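Local atomic coordinates of LysR family transcriptional regulator (Vibrio vulnificus, PDB entry 5FHK), a protein that probably binds specific DNA sequences to regulate transcription as a LysR-type virulence gene regulator, represented here by its regulatory domain. Residues 104-109 and 123-128; 111-116 and 147-152; 66-71 and 181-186; 54-59 and 192-197. All blocks are in the same frame, centred on the assembly; numbering follows the deposited sequence.

Contact 1 (104-109 and 123-128)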
loop_
_atom_site.group_PDB
_atom_site.type_symbol
_atom_site.label_atom_id
_atom_site.label_comp_id
_atom_site.label_asym_id
_atom_site.label_seq_id
_atom_site.Cartn_x
_atom_site.Cartn_y
_atom_site.Cartn_z
ATOM N N LEU A 104 16.882 12.759 4.327
ATOM C CA LEU A 104 15.430 12.845 4.420
ATOM C C LEU A 104 14.784 11.766 3.567
ATOM O O LEU A 104 15.317 11.373 2.528
ATOM C CB LEU A 104 14.924 14.224 3.993
ATOM C CG LEU A 104 15.530 15.372 4.802
ATOM C CD1 LEU A 104 14.899 16.702 4.419
ATOM C CD2 LEU A 104 15.390 15.087 6.287
ATOM N N LEU A 105 13.648 11.258 4.047
ATOM C CA LEU A 105 12.865 10.259 3.335
ATOM C C LEU A 105 11.455 10.797 3.184
ATOM O O LEU A 105 10.809 11.145 4.180
ATOM C CB LEU A 105 12.863 8.922 4.075
ATOM C CG LEU A 105 14.210 8.546 4.688
ATOM C CD1 LEU A 105 14.095 7.409 5.744
ATOM C CD2 LEU A 105 15.189 8.177 3.585
ATOM N N LYS A 106 10.982 10.888 1.940
ATOM C CA LYS A 106 9.758 11.624 1.651
ATOM C C LYS A 106 8.794 10.767 0.834
ATOM O O LYS A 106 9.185 10.184 -0.180
ATOM C CB LYS A 106 10.092 12.926 0.914
ATOM C CG LYS A 106 10.767 13.982 1.799
ATOM C CD LYS A 106 11.031 15.277 1.072
ATOM C CE LYS A 106 11.352 16.403 2.066
ATOM N NZ LYS A 106 11.532 17.714 1.391
ATOM N N GLY A 107 7.545 10.691 1.279
ATOM C CA GLY A 107 6.521 9.959 0.554
ATOM C C GLY A 107 5.292 10.811 0.325
ATOM O O GLY A 107 4.881 11.573 1.204
ATOM N N HIS A 108 4.704 10.671 -0.875
ATOM C CA HIS A 108 3.472 11.379 -1.209
ATOM C C HIS A 108 2.375 11.004 -0.219
ATOM O O HIS A 108 2.297 9.843 0.204
ATOM C CB HIS A 108 2.998 11.029 -2.624
ATOM C CG HIS A 108 3.693 11.775 -3.722
ATOM N ND1 HIS A 108 4.539 11.157 -4.620
ATOM C CD2 HIS A 108 3.628 13.076 -4.101
ATOM C CE1 HIS A 108 4.984 12.048 -5.491
ATOM N NE2 HIS A 108 4.447 13.220 -5.197
ATOM N N PRO A 109 1.477 11.942 0.140
ATOM C CA PRO A 109 1.368 13.335 -0.310
ATOM C C PRO A 109 2.131 14.304 0.596
ATOM O O PRO A 109 1.717 15.454 0.758
ATOM C CB PRO A 109 -0.139 13.595 -0.218
ATOM C CG PRO A 109 -0.539 12.835 1.040
ATOM C CD PRO A 109 0.400 11.605 1.092
ATOM N N VAL A 123 8.308 26.521 8.960
ATOM C CA VAL A 123 9.429 26.180 8.099
ATOM C C VAL A 123 8.933 25.203 7.037
ATOM O O VAL A 123 8.230 24.239 7.360
ATOM C CB VAL A 123 10.588 25.587 8.921
ATOM C CG1 VAL A 123 11.546 24.810 8.026
ATOM C CG2 VAL A 123 11.323 26.701 9.670
ATOM N N VAL A 124 9.293 25.452 5.772
ATOM C CA VAL A 124 8.929 24.590 4.648
ATOM C C VAL A 124 10.187 23.886 4.154
ATOM O O VAL A 124 11.203 24.540 3.896
ATOM C CB VAL A 124 8.267 25.395 3.512
ATOM C CG1 VAL A 124 7.876 24.471 2.367
ATOM C CG2 VAL A 124 7.037 26.116 4.038
ATOM N N ASN A 125 10.134 22.555 4.036
ATOM C CA ASN A 125 11.262 21.787 3.516
ATOM C C ASN A 125 10.910 21.167 2.171
ATOM O O ASN A 125 9.989 20.345 2.077
ATOM C CB ASN A 125 11.706 20.695 4.481
ATOM C CG ASN A 125 12.972 20.007 4.018
ATOM O OD1 ASN A 125 12.942 19.211 3.065
ATOM N ND2 ASN A 125 14.093 20.303 4.680
ATOM N N VAL A 126 11.685 21.524 1.154
ATOM C CA VAL A 126 11.489 21.085 -0.216
ATOM C C VAL A 126 12.689 20.301 -0.736
ATOM O O VAL A 126 12.763 20.009 -1.931
ATOM C CB VAL A 126 11.176 22.285 -1.136
ATOM C CG1 VAL A 126 9.915 22.997 -0.679
ATOM C CG2 VAL A 126 12.338 23.246 -1.154
ATOM N N ASP A 127 13.642 19.966 0.138
ATOM C CA ASP A 127 14.816 19.209 -0.279
ATOM C C ASP A 127 14.413 17.848 -0.830
ATOM O O ASP A 127 13.451 17.231 -0.376
ATOM C CB ASP A 127 15.772 18.988 0.895
ATOM C CG ASP A 127 16.009 20.234 1.712
ATOM O OD1 ASP A 127 15.658 21.342 1.260
ATOM O OD2 ASP A 127 16.547 20.091 2.827
ATOM N N ARG A 128 15.169 17.370 -1.810
ATOM C CA ARG A 128 14.947 16.018 -2.277
ATOM C C ARG A 128 15.451 15.041 -1.231
ATOM O O ARG A 128 16.529 15.222 -0.654
ATOM C CB ARG A 128 15.638 15.761 -3.614
ATOM C CG ARG A 128 15.168 14.468 -4.281
ATOM C CD ARG A 128 15.604 14.383 -5.717
ATOM N NE ARG A 128 15.564 15.704 -6.323
ATOM C CZ ARG A 128 16.390 16.108 -7.279
ATOM N NH1 ARG A 128 17.320 15.282 -7.740
ATOM N NH2 ARG A 128 16.290 17.337 -7.765
HETATM O O HOH W 1 17.465 14.808 2.002
#
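Hydrogen bonds carry this contact, and nearly all of them converge on one ammonium group. Lys106 keeps its chain extended beyond CG (chi2 -177°), so that NZ spans the gap and donates to Asp127 O at 2.7 Å and to Asn125 OD1, also at 2.7 Å. The backbone oxygen is approached in its carbonyl plane on a lone pair, with a C=O...N angle of 136°; the amide oxygen is approached in plane as well. Asn125 O and, outside the segments, Leu111 O lie near enough for weak bonds that would share the remaining N-H. Water 1 bridges the backbones, accepting from Leu104 N at 3.2 Å and donating to Arg128 O at 2.8 Å.

Asn125 OD1 has a second donor, Asp127 N at 3.1 Å, which closes an Asx turn where strand 122-125 ends. That N-H sits above the carbonyl plane, leaving the in-plane position to the lysine. The turn joins the edge of a three-stranded antiparallel sheet to strand 104-107 of the mixed sheet, within one lobe of the LysR effector-binding fold.

Van der Waals contact is slighter: the Leu104 and Asn125 side chains meet tip to tip, methyl CD1 3.5 Å from amide OD1.

Electrostatically, the lysine also engages the ring of Trp113 in a cation-pi contact.

Contact 2 (111-116 and 147-152)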
loop_
_atom_site.group_PDB
_atom_site.type_symbol
_atom_site.label_atom_id
_atom_site.label_comp_id
_atom_site.label_asym_id
_atom_site.label_seq_id
_atom_site.Cartn_x
_atom_site.Cartn_y
_atom_site.Cartn_z
ATOM N N LEU A 111 5.536 15.031 0.201
ATOM C CA LEU A 111 6.802 15.438 -0.398
ATOM C C LEU A 111 7.204 16.838 0.040
ATOM O O LEU A 111 8.391 17.185 -0.028
ATOM C CB LEU A 111 6.722 15.386 -1.922
ATOM C CG LEU A 111 6.762 14.009 -2.597
ATOM C CD1 LEU A 111 7.371 14.116 -4.019
ATOM C CD2 LEU A 111 7.515 13.000 -1.742
ATOM N N LYS A 112 6.242 17.639 0.481
ATOM C CA LYS A 112 6.478 18.975 1.014
ATOM C C LYS A 112 6.236 18.926 2.516
ATOM O O LYS A 112 5.187 18.446 2.963
ATOM C CB LYS A 112 5.556 19.994 0.338
ATOM C CG LYS A 112 5.775 21.464 0.728
ATOM C CD LYS A 112 4.775 22.345 -0.016
ATOM C CE LYS A 112 3.899 23.130 0.946
ATOM N NZ LYS A 112 3.129 22.191 1.840
ATOM N N TRP A 113 7.214 19.369 3.293
ATOM C CA TRP A 113 7.116 19.328 4.749
ATOM C C TRP A 113 6.861 20.751 5.228
ATOM O O TRP A 113 7.760 21.594 5.182
ATOM C CB TRP A 113 8.382 18.768 5.397
ATOM C CG TRP A 113 8.700 17.345 5.130
ATOM C CD1 TRP A 113 8.031 16.474 4.302
ATOM C CD2 TRP A 113 9.788 16.607 5.691
ATOM N NE1 TRP A 113 8.641 15.249 4.319
ATOM C CE2 TRP A 113 9.713 15.299 5.176
ATOM C CE3 TRP A 113 10.811 16.925 6.602
ATOM C CZ2 TRP A 113 10.627 14.306 5.531
ATOM C CZ3 TRP A 113 11.728 15.933 6.948
ATOM C CH2 TRP A 113 11.635 14.644 6.402
ATOM N N THR A 114 5.644 21.011 5.689
ATOM C CA THR A 114 5.256 22.305 6.247
ATOM C C THR A 114 5.144 22.143 7.753
ATOM O O THR A 114 4.184 21.548 8.248
ATOM C CB THR A 114 3.943 22.777 5.642
ATOM O OG1 THR A 114 4.045 22.700 4.217
ATOM C CG2 THR A 114 3.636 24.208 6.084
ATOM N N LEU A 115 6.119 22.683 8.480
ATOM C CA LEU A 115 6.293 22.405 9.896
ATOM C C LEU A 115 6.082 23.658 10.727
ATOM O O LEU A 115 6.719 24.686 10.473
ATOM C CB LEU A 115 7.688 21.839 10.156
ATOM C CG LEU A 115 7.891 20.508 9.430
ATOM C CD1 LEU A 115 9.256 19.962 9.745
ATOM C CD2 LEU A 115 6.817 19.492 9.852
ATOM N N ILE A 116 5.211 23.554 11.729
ATOM C CA ILE A 116 4.938 24.625 12.676
ATOM C C ILE A 116 5.491 24.207 14.033
ATOM O O ILE A 116 5.571 23.015 14.350
ATOM C CB ILE A 116 3.429 24.947 12.778
ATOM C CG1 ILE A 116 2.711 23.900 13.645
ATOM C CG2 ILE A 116 2.790 25.004 11.397
ATOM C CD1 ILE A 116 1.435 24.400 14.331
ATOM N N LEU A 147 17.949 4.874 7.575
ATOM C CA LEU A 147 18.437 5.660 6.458
ATOM C C LEU A 147 18.075 7.136 6.553
ATOM O O LEU A 147 18.503 7.911 5.695
ATOM C CB LEU A 147 17.912 5.079 5.142
ATOM C CG LEU A 147 18.377 3.664 4.759
ATOM C CD1 LEU A 147 17.557 3.127 3.578
ATOM C CD2 LEU A 147 19.887 3.622 4.427
ATOM N N GLY A 148 17.329 7.565 7.563
ATOM C CA GLY A 148 17.166 9.001 7.730
ATOM C C GLY A 148 15.837 9.370 8.370
ATOM O O GLY A 148 15.142 8.526 8.938
ATOM N N ILE A 149 15.519 10.666 8.248
ATOM C CA ILE A 149 14.356 11.312 8.854
ATOM C C ILE A 149 13.219 11.355 7.844
ATOM O O ILE A 149 13.432 11.685 6.668
ATOM C CB ILE A 149 14.713 12.743 9.304
ATOM C CG1 ILE A 149 15.751 12.744 10.436
ATOM C CG2 ILE A 149 13.445 13.553 9.661
ATOM C CD1 ILE A 149 16.465 14.021 10.520
ATOM N N THR A 150 12.007 11.041 8.294
ATOM C CA THR A 150 10.817 11.169 7.465
ATOM C C THR A 150 9.718 11.899 8.222
ATOM O O THR A 150 9.765 12.079 9.438
ATOM C CB THR A 150 10.272 9.807 7.021
ATOM O OG1 THR A 150 9.086 10.032 6.255
ATOM C CG2 THR A 150 9.917 8.961 8.251
ATOM N N LEU A 151 8.709 12.314 7.473
ATOM C CA LEU A 151 7.496 12.877 8.041
ATOM C C LEU A 151 6.360 11.911 7.741
ATOM O O LEU A 151 6.175 11.493 6.594
ATOM C CB LEU A 151 7.193 14.249 7.465
ATOM C CG LEU A 151 5.886 14.822 8.013
ATOM C CD1 LEU A 151 6.147 15.338 9.392
ATOM C CD2 LEU A 151 5.383 15.972 7.129
ATOM N N MET A 152 5.606 11.558 8.772
ATOM C CA MET A 152 4.748 10.403 8.649
ATOM C C MET A 152 3.477 10.644 9.451
ATOM O O MET A 152 3.549 11.214 10.557
ATOM C CB MET A 152 5.489 9.163 9.157
ATOM C CG MET A 152 4.806 7.843 8.965
ATOM S SD MET A 152 4.950 7.208 7.297
ATOM C CE MET A 152 6.706 7.335 7.013
#
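Thr150 OG1 is the best-held polar atom of the contact: buried, it is gripped by one hydrogen bond, to Leu105 O of the neighbouring strand 104-107. Trp113 NE1 has a weaker hold, a weak bond to Leu110 O just before its own segment. What joins the two segments themselves is apolar.

Trp113 carries most of it. With chi2 at 4°, CA lies almost in the indole plane, and the ring is laid along the other strand. Leu151 CB rests over one face, 3.7 Å from the centroid of the five-membered ring and 16° off its normal, a CH-pi contact displaced toward the rim. Leu151 CG is anti to its backbone N, which runs the side chain past the indole in the opposite direction and brings CD2 to 3.9 Å from Trp113 CD1.

The short axes of 113-116 and 149-152 cross at 82°, 9.5 Å apart at closest, so the strands of the three-stranded antiparallel sheet and of the mixed sheet run nearly at right angles here, inside one lobe of the periplasmic-binding-protein-like domain. Leu80 of strand 68-82 borders the same apolar core.

At the far end of the indole, Ile149 O lies in the ring plane, 3.5 Å from Trp113 CH2. The Ile149 side chain crosses the indole at about a right angle, its CG2 3.9 Å from Trp113 CH2. Beside the tryptophan, Leu115 CD2 reaches Leu151 CD1 at 4.2 Å.

Contact 3 (66-71 and 181-186)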
loop_
_atom_site.group_PDB
_atom_site.type_symbol
_atom_site.label_atom_id
_atom_site.label_comp_id
_atom_site.label_asym_id
_atom_site.label_seq_id
_atom_site.Cartn_x
_atom_site.Cartn_y
_atom_site.Cartn_z
ATOM N N SER A 66 -22.049 21.490 -1.981
ATOM C CA SER A 66 -23.348 21.693 -1.349
ATOM C C SER A 66 -24.282 20.506 -1.536
ATOM O O SER A 66 -25.292 20.410 -0.829
ATOM C CB SER A 66 -24.013 22.952 -1.906
ATOM O OG SER A 66 -24.214 22.839 -3.303
ATOM N N SER A 67 -23.979 19.612 -2.477
ATOM C CA SER A 67 -24.779 18.416 -2.701
ATOM C C SER A 67 -24.343 17.242 -1.837
ATOM O O SER A 67 -24.903 16.151 -1.981
ATOM C CB SER A 67 -24.734 18.012 -4.186
ATOM O OG SER A 67 -23.491 17.424 -4.534
ATOM N N LEU A 68 -23.374 17.435 -0.938
ATOM C CA LEU A 68 -22.800 16.362 -0.140
ATOM C C LEU A 68 -22.938 16.676 1.342
ATOM O O LEU A 68 -22.735 17.819 1.765
ATOM C CB LEU A 68 -21.318 16.167 -0.479
ATOM C CG LEU A 68 -20.899 15.699 -1.880
ATOM C CD1 LEU A 68 -19.580 14.965 -1.818
ATOM C CD2 LEU A 68 -21.957 14.818 -2.529
ATOM N N ILE A 69 -23.282 15.669 2.132
ATOM C CA ILE A 69 -23.161 15.753 3.581
ATOM C C ILE A 69 -21.771 15.277 3.983
ATOM O O ILE A 69 -21.301 14.228 3.525
ATOM C CB ILE A 69 -24.248 14.916 4.275
ATOM C CG1 ILE A 69 -25.608 15.268 3.700
ATOM C CG2 ILE A 69 -24.230 15.144 5.763
ATOM C CD1 ILE A 69 -26.294 14.090 3.130
ATOM N N ALA A 70 -21.119 16.036 4.857
ATOM C CA ALA A 70 -19.743 15.779 5.257
ATOM C C ALA A 70 -19.707 15.590 6.762
ATOM O O ALA A 70 -20.184 16.448 7.514
ATOM C CB ALA A 70 -18.826 16.926 4.830
ATOM N N ARG A 71 -19.152 14.460 7.196
ATOM C CA ARG A 71 -19.032 14.137 8.607
ATOM C C ARG A 71 -17.575 13.848 8.941
ATOM O O ARG A 71 -16.942 13.007 8.297
ATOM C CB ARG A 71 -19.910 12.935 8.961
ATOM C CG ARG A 71 -19.848 12.515 10.416
ATOM C CD ARG A 71 -21.005 11.548 10.755
ATOM N NE ARG A 71 -22.166 12.246 11.317
ATOM C CZ ARG A 71 -22.533 12.160 12.590
ATOM N NH1 ARG A 71 -21.848 11.396 13.436
ATOM N NH2 ARG A 71 -23.593 12.832 13.014
ATOM N N TYR A 181 -12.980 12.941 6.464
ATOM C CA TYR A 181 -14.411 13.129 6.396
ATOM C C TYR A 181 -15.037 11.931 5.720
ATOM O O TYR A 181 -14.377 11.185 4.989
ATOM C CB TYR A 181 -14.779 14.398 5.632
ATOM C CG TYR A 181 -14.400 15.665 6.344
ATOM C CD1 TYR A 181 -13.107 16.147 6.280
ATOM C CD2 TYR A 181 -15.341 16.384 7.079
ATOM C CE1 TYR A 181 -12.755 17.295 6.925
ATOM C CE2 TYR A 181 -14.990 17.548 7.734
ATOM C CZ TYR A 181 -13.697 17.997 7.649
ATOM O OH TYR A 181 -13.311 19.157 8.290
ATOM N N MET A 182 -16.323 11.745 5.999
ATOM C CA MET A 182 -17.161 10.829 5.246
ATOM C C MET A 182 -18.153 11.685 4.471
ATOM O O MET A 182 -18.888 12.482 5.071
ATOM C CB MET A 182 -17.871 9.825 6.158
ATOM C CG MET A 182 -18.920 8.987 5.448
ATOM S SD MET A 182 -19.708 7.776 6.535
ATOM C CE MET A 182 -20.352 8.857 7.803
ATOM N N LEU A 183 -18.153 11.534 3.149
ATOM C CA LEU A 183 -19.018 12.298 2.253
ATOM C C LEU A 183 -20.042 11.384 1.599
ATOM O O LEU A 183 -19.732 10.234 1.282
ATOM C CB LEU A 183 -18.206 12.981 1.150
ATOM C CG LEU A 183 -16.884 13.692 1.424
ATOM C CD1 LEU A 183 -16.499 14.493 0.156
ATOM C CD2 LEU A 183 -17.033 14.639 2.588
ATOM N N TYR A 184 -21.259 11.900 1.397
ATOM C CA TYR A 184 -22.280 11.186 0.638
ATOM C C TYR A 184 -23.367 12.148 0.166
ATOM O O TYR A 184 -23.636 13.177 0.799
ATOM C CB TYR A 184 -22.917 10.044 1.444
ATOM C CG TYR A 184 -23.503 10.448 2.777
ATOM C CD1 TYR A 184 -22.682 10.657 3.875
ATOM C CD2 TYR A 184 -24.871 10.582 2.955
ATOM C CE1 TYR A 184 -23.199 11.003 5.113
ATOM C CE2 TYR A 184 -25.400 10.934 4.206
ATOM C CZ TYR A 184 -24.540 11.145 5.272
ATOM O OH TYR A 184 -25.004 11.490 6.520
ATOM N N ASN A 185 -23.993 11.783 -0.954
ATOM C CA ASN A 185 -25.015 12.606 -1.581
ATOM C C ASN A 185 -26.237 12.730 -0.682
ATOM O O ASN A 185 -26.587 11.801 0.041
ATOM C CB ASN A 185 -25.414 11.992 -2.921
ATOM C CG ASN A 185 -26.301 12.911 -3.750
ATOM O OD1 ASN A 185 -27.477 13.118 -3.432
ATOM N ND2 ASN A 185 -25.737 13.473 -4.824
ATOM N N HIS A 186 -26.883 13.889 -0.718
ATOM C CA HIS A 186 -28.212 13.990 -0.131
ATOM C C HIS A 186 -29.288 13.908 -1.218
ATOM O O HIS A 186 -29.788 14.927 -1.696
ATOM C CB HIS A 186 -28.384 15.274 0.670
ATOM C CG HIS A 186 -29.734 15.391 1.303
ATOM N ND1 HIS A 186 -30.866 15.716 0.584
ATOM C CD2 HIS A 186 -30.144 15.181 2.576
ATOM C CE1 HIS A 186 -31.912 15.722 1.392
ATOM N NE2 HIS A 186 -31.501 15.403 2.607
HETATM O O HOH W 2 -23.704 12.505 9.427
#
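Backbone hydrogen bonds form the first shell. Ile69 pairs with Tyr184 and Arg71 with Met182 as antiparallel hydrogen-bonded pairs: Ile69 N donates to Tyr184 O at 2.8 Å, nearly along the C=O axis, and Met182 N to Arg71 O at 2.7 Å in the carbonyl plane. The poorly ordered His186 donates its N to Ser67 O at 3.3 Å, from above the carbonyl plane.

The side chains come next. Tyr184 CG sits in the crowded position between N and carbonyl carbon (chi1 55°), which folds the phenol over its neighbour: Ile69 CB lies above the ring face, 4.1 Å from the centroid, while Ile69 CD1 reaches Tyr184 CE2 at 3.5 Å. On the opposite face of the sheet, Leu183 puts CD1 3.7 Å from Leu68 CD1 and CD2 the same distance from Ala70 CB.

Farther out, water 2 accepts from Arg71 NE at 2.5 Å. The Met182 side chain touches Val201 and Ile202 of helix 192-204. This ladder joins 68-82 to 178-185 in this lobe's part of the mixed sheet. The main chain thus fixes the register between an aliphatic Leu183/Ala70 face and a mixed one; Asn185 O is buried with no partner in the model, near unmodelled residues that might supply one.

Contact 4 (54-59 and 192-197)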
loop_
_atom_site.group_PDB
_atom_site.type_symbol
_atom_site.label_atom_id
_atom_site.label_comp_id
_atom_site.label_asym_id
_atom_site.label_seq_id
_atom_site.Cartn_x
_atom_site.Cartn_y
_atom_site.Cartn_z
ATOM N N TRP A 54 -19.924 7.718 -6.946
ATOM C CA TRP A 54 -19.508 7.036 -5.730
ATOM C C TRP A 54 -20.668 6.986 -4.745
ATOM O O TRP A 54 -21.462 7.927 -4.641
ATOM C CB TRP A 54 -18.282 7.730 -5.102
ATOM C CG TRP A 54 -17.084 7.735 -6.013
ATOM C CD1 TRP A 54 -16.715 8.730 -6.881
ATOM C CD2 TRP A 54 -16.124 6.682 -6.180
ATOM N NE1 TRP A 54 -15.579 8.369 -7.557
ATOM C CE2 TRP A 54 -15.200 7.112 -7.157
ATOM C CE3 TRP A 54 -15.956 5.417 -5.592
ATOM C CZ2 TRP A 54 -14.116 6.329 -7.559
ATOM C CZ3 TRP A 54 -14.889 4.644 -5.993
ATOM C CH2 TRP A 54 -13.981 5.099 -6.973
ATOM N N ASP A 55 -20.782 5.863 -4.044
ATOM C CA ASP A 55 -21.772 5.779 -2.983
ATOM C C ASP A 55 -21.310 6.554 -1.751
ATOM O O ASP A 55 -22.065 7.351 -1.187
ATOM C CB ASP A 55 -22.050 4.307 -2.671
ATOM C CG ASP A 55 -22.796 3.607 -3.818
ATOM O OD1 ASP A 55 -23.827 4.152 -4.245
ATOM O OD2 ASP A 55 -22.359 2.527 -4.299
ATOM N N VAL A 56 -20.069 6.339 -1.317
ATOM C CA VAL A 56 -19.516 7.034 -0.160
ATOM C C VAL A 56 -18.059 7.345 -0.442
ATOM O O VAL A 56 -17.342 6.560 -1.067
ATOM C CB VAL A 56 -19.611 6.229 1.162
ATOM C CG1 VAL A 56 -19.269 7.118 2.339
ATOM C CG2 VAL A 56 -20.970 5.627 1.338
ATOM N N ILE A 57 -17.612 8.491 0.050
ATOM C CA ILE A 57 -16.251 8.947 -0.174
ATOM C C ILE A 57 -15.687 9.331 1.186
ATOM O O ILE A 57 -16.302 10.122 1.916
ATOM C CB ILE A 57 -16.189 10.116 -1.183
ATOM C CG1 ILE A 57 -16.365 9.572 -2.607
ATOM C CG2 ILE A 57 -14.836 10.841 -1.121
ATOM C CD1 ILE A 57 -16.450 10.653 -3.741
ATOM N N PHE A 58 -14.579 8.692 1.561
ATOM C CA PHE A 58 -13.759 9.091 2.701
ATOM C C PHE A 58 -12.535 9.822 2.183
ATOM O O PHE A 58 -11.828 9.322 1.304
ATOM C CB PHE A 58 -13.329 7.883 3.539
ATOM C CG PHE A 58 -14.487 7.063 4.023
ATOM C CD1 PHE A 58 -15.106 6.154 3.186
ATOM C CD2 PHE A 58 -14.980 7.225 5.301
ATOM C CE1 PHE A 58 -16.192 5.401 3.625
ATOM C CE2 PHE A 58 -16.067 6.470 5.740
ATOM C CZ PHE A 58 -16.652 5.563 4.890
ATOM N N ARG A 59 -12.286 11.003 2.721
ATOM C CA ARG A 59 -11.223 11.827 2.185
ATOM C C ARG A 59 -10.524 12.535 3.325
ATOM O O ARG A 59 -11.086 12.714 4.408
ATOM C CB ARG A 59 -11.760 12.851 1.181
ATOM C CG ARG A 59 -12.507 13.994 1.827
ATOM C CD ARG A 59 -12.834 15.077 0.804
ATOM N NE ARG A 59 -11.692 15.367 -0.064
ATOM C CZ ARG A 59 -10.888 16.421 0.065
ATOM N NH1 ARG A 59 -11.097 17.306 1.027
ATOM N NH2 ARG A 59 -9.876 16.593 -0.772
ATOM N N GLU A 192 -30.773 1.288 0.235
ATOM C CA GLU A 192 -30.746 0.709 1.580
ATOM C C GLU A 192 -29.355 0.195 1.953
ATOM O O GLU A 192 -28.889 0.406 3.078
ATOM C CB GLU A 192 -31.767 -0.427 1.666
ATOM C CG GLU A 192 -31.828 -1.203 3.003
ATOM C CD GLU A 192 -32.881 -2.326 2.981
ATOM O OE1 GLU A 192 -32.504 -3.514 2.792
ATOM O OE2 GLU A 192 -34.092 -2.012 3.117
ATOM N N LYS A 193 -28.695 -0.509 1.035
ATOM C CA LYS A 193 -27.368 -1.040 1.332
ATOM C C LYS A 193 -26.390 0.089 1.647
ATOM O O LYS A 193 -25.603 -0.006 2.595
ATOM C CB LYS A 193 -26.878 -1.906 0.172
ATOM C CG LYS A 193 -27.612 -3.223 0.093
ATOM C CD LYS A 193 -26.986 -4.186 -0.916
ATOM C CE LYS A 193 -27.163 -3.690 -2.349
ATOM N NZ LYS A 193 -28.247 -4.466 -3.060
ATOM N N VAL A 194 -26.481 1.196 0.916
ATOM C CA VAL A 194 -25.624 2.341 1.199
ATOM C C VAL A 194 -26.016 2.988 2.518
ATOM O O VAL A 194 -25.163 3.369 3.329
ATOM C CB VAL A 194 -25.689 3.328 0.027
ATOM C CG1 VAL A 194 -25.030 4.663 0.397
ATOM C CG2 VAL A 194 -25.038 2.691 -1.172
ATOM N N ARG A 195 -27.314 3.100 2.762
ATOM C CA ARG A 195 -27.800 3.653 4.013
ATOM C C ARG A 195 -27.365 2.806 5.203
ATOM O O ARG A 195 -26.966 3.337 6.245
ATOM C CB ARG A 195 -29.323 3.763 3.919
ATOM C CG ARG A 195 -30.059 3.840 5.223
ATOM C CD ARG A 195 -31.583 3.726 5.000
ATOM N NE ARG A 195 -32.083 2.387 5.285
ATOM C CZ ARG A 195 -31.871 1.740 6.429
ATOM N NH1 ARG A 195 -31.157 2.297 7.405
ATOM N NH2 ARG A 195 -32.374 0.533 6.595
ATOM N N LEU A 196 -27.422 1.480 5.067
ATOM C CA LEU A 196 -26.998 0.640 6.175
ATOM C C LEU A 196 -25.521 0.849 6.458
ATOM O O LEU A 196 -25.094 0.875 7.623
ATOM C CB LEU A 196 -27.314 -0.818 5.867
ATOM C CG LEU A 196 -28.761 -1.114 6.272
ATOM C CD1 LEU A 196 -29.178 -2.499 5.849
ATOM C CD2 LEU A 196 -28.938 -0.961 7.786
ATOM N N PHE A 197 -24.737 1.066 5.406
ATOM C CA PHE A 197 -23.308 1.264 5.588
ATOM C C PHE A 197 -23.046 2.546 6.360
ATOM O O PHE A 197 -22.314 2.549 7.352
ATOM C CB PHE A 197 -22.608 1.285 4.228
ATOM C CG PHE A 197 -21.158 1.565 4.313
ATOM C CD1 PHE A 197 -20.288 0.617 4.808
ATOM C CD2 PHE A 197 -20.652 2.794 3.926
ATOM C CE1 PHE A 197 -18.932 0.900 4.896
ATOM C CE2 PHE A 197 -19.327 3.072 4.017
ATOM C CZ PHE A 197 -18.459 2.137 4.491
#
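Phe58 and Phe197 meet tip to tip, edge against edge. Phe58 CZ lies 3.8 Å from Phe197 CE2, and each ring presents its rim in the other's plane, although the two planes stand about perpendicular. Because neither offers a face to the other, this is not a T-shaped stack. Different first torsions bring the rims together: Phe197 CG is anti to its backbone N (chi1 176°), extending the ring off the helix, whereas Phe58 CG is anti to its carbonyl carbon (chi1 -56°).

Val56 wedges in beside this pair. Its CG2 touches the edge of the Phe197 ring, 3.9 Å from CD2, the two side chains crossing obliquely, and is a looser 4.3 Å from Val194 CG1.

At the third site Asp55 and Val194 cross at about a right angle. Val194 CG2 is 3.6 Å from Asp55 CG and also 3.6 Å from Asp55 OD1, which places the methyl over the flat of the carboxylate. One oxygen of that group, Asp55 OD2, is held by Lys10 N of the neighbouring strand 9-14.

Val194 and Phe197 are one turn apart on helix 192-204, so both point to the strand; the bond from Phe197 N to Lys193 O, 3.1 Å, keeps that turn regular. Phe29 of helix 18-32 meets Phe197 edge-to-face. The short axes run 11.2 Å apart at 32°, a helix laid roughly along the strand beneath it, the layered alpha/beta packing of a lobe of the LysR effector-binding, periplasmic-binding-protein-like fold.

The contacts fall into two pairs at opposite sides of the chain's centre, all four reaching one mixed sheet. Contacts 1 and 2 have centres about 5 Å apart and interlock along the chain, sharing the neighbours 104-107 and 149-153 as well as 113-117 and 122-125. Contacts 3 and 4, centres about 10 Å apart, share the adjoining strands 56-60 and 178-185, contact 3 nested inside contact 4. Centres of different pairs lie 31 to 34 Å apart. Contacts 1 and 2 fall inside the loop closed by 3, consistent with one lobe being inserted between the parts of the other. This matches the two-lobed regulatory domain of LysR-type proteins, where a cleft between lobes typically receives the effector.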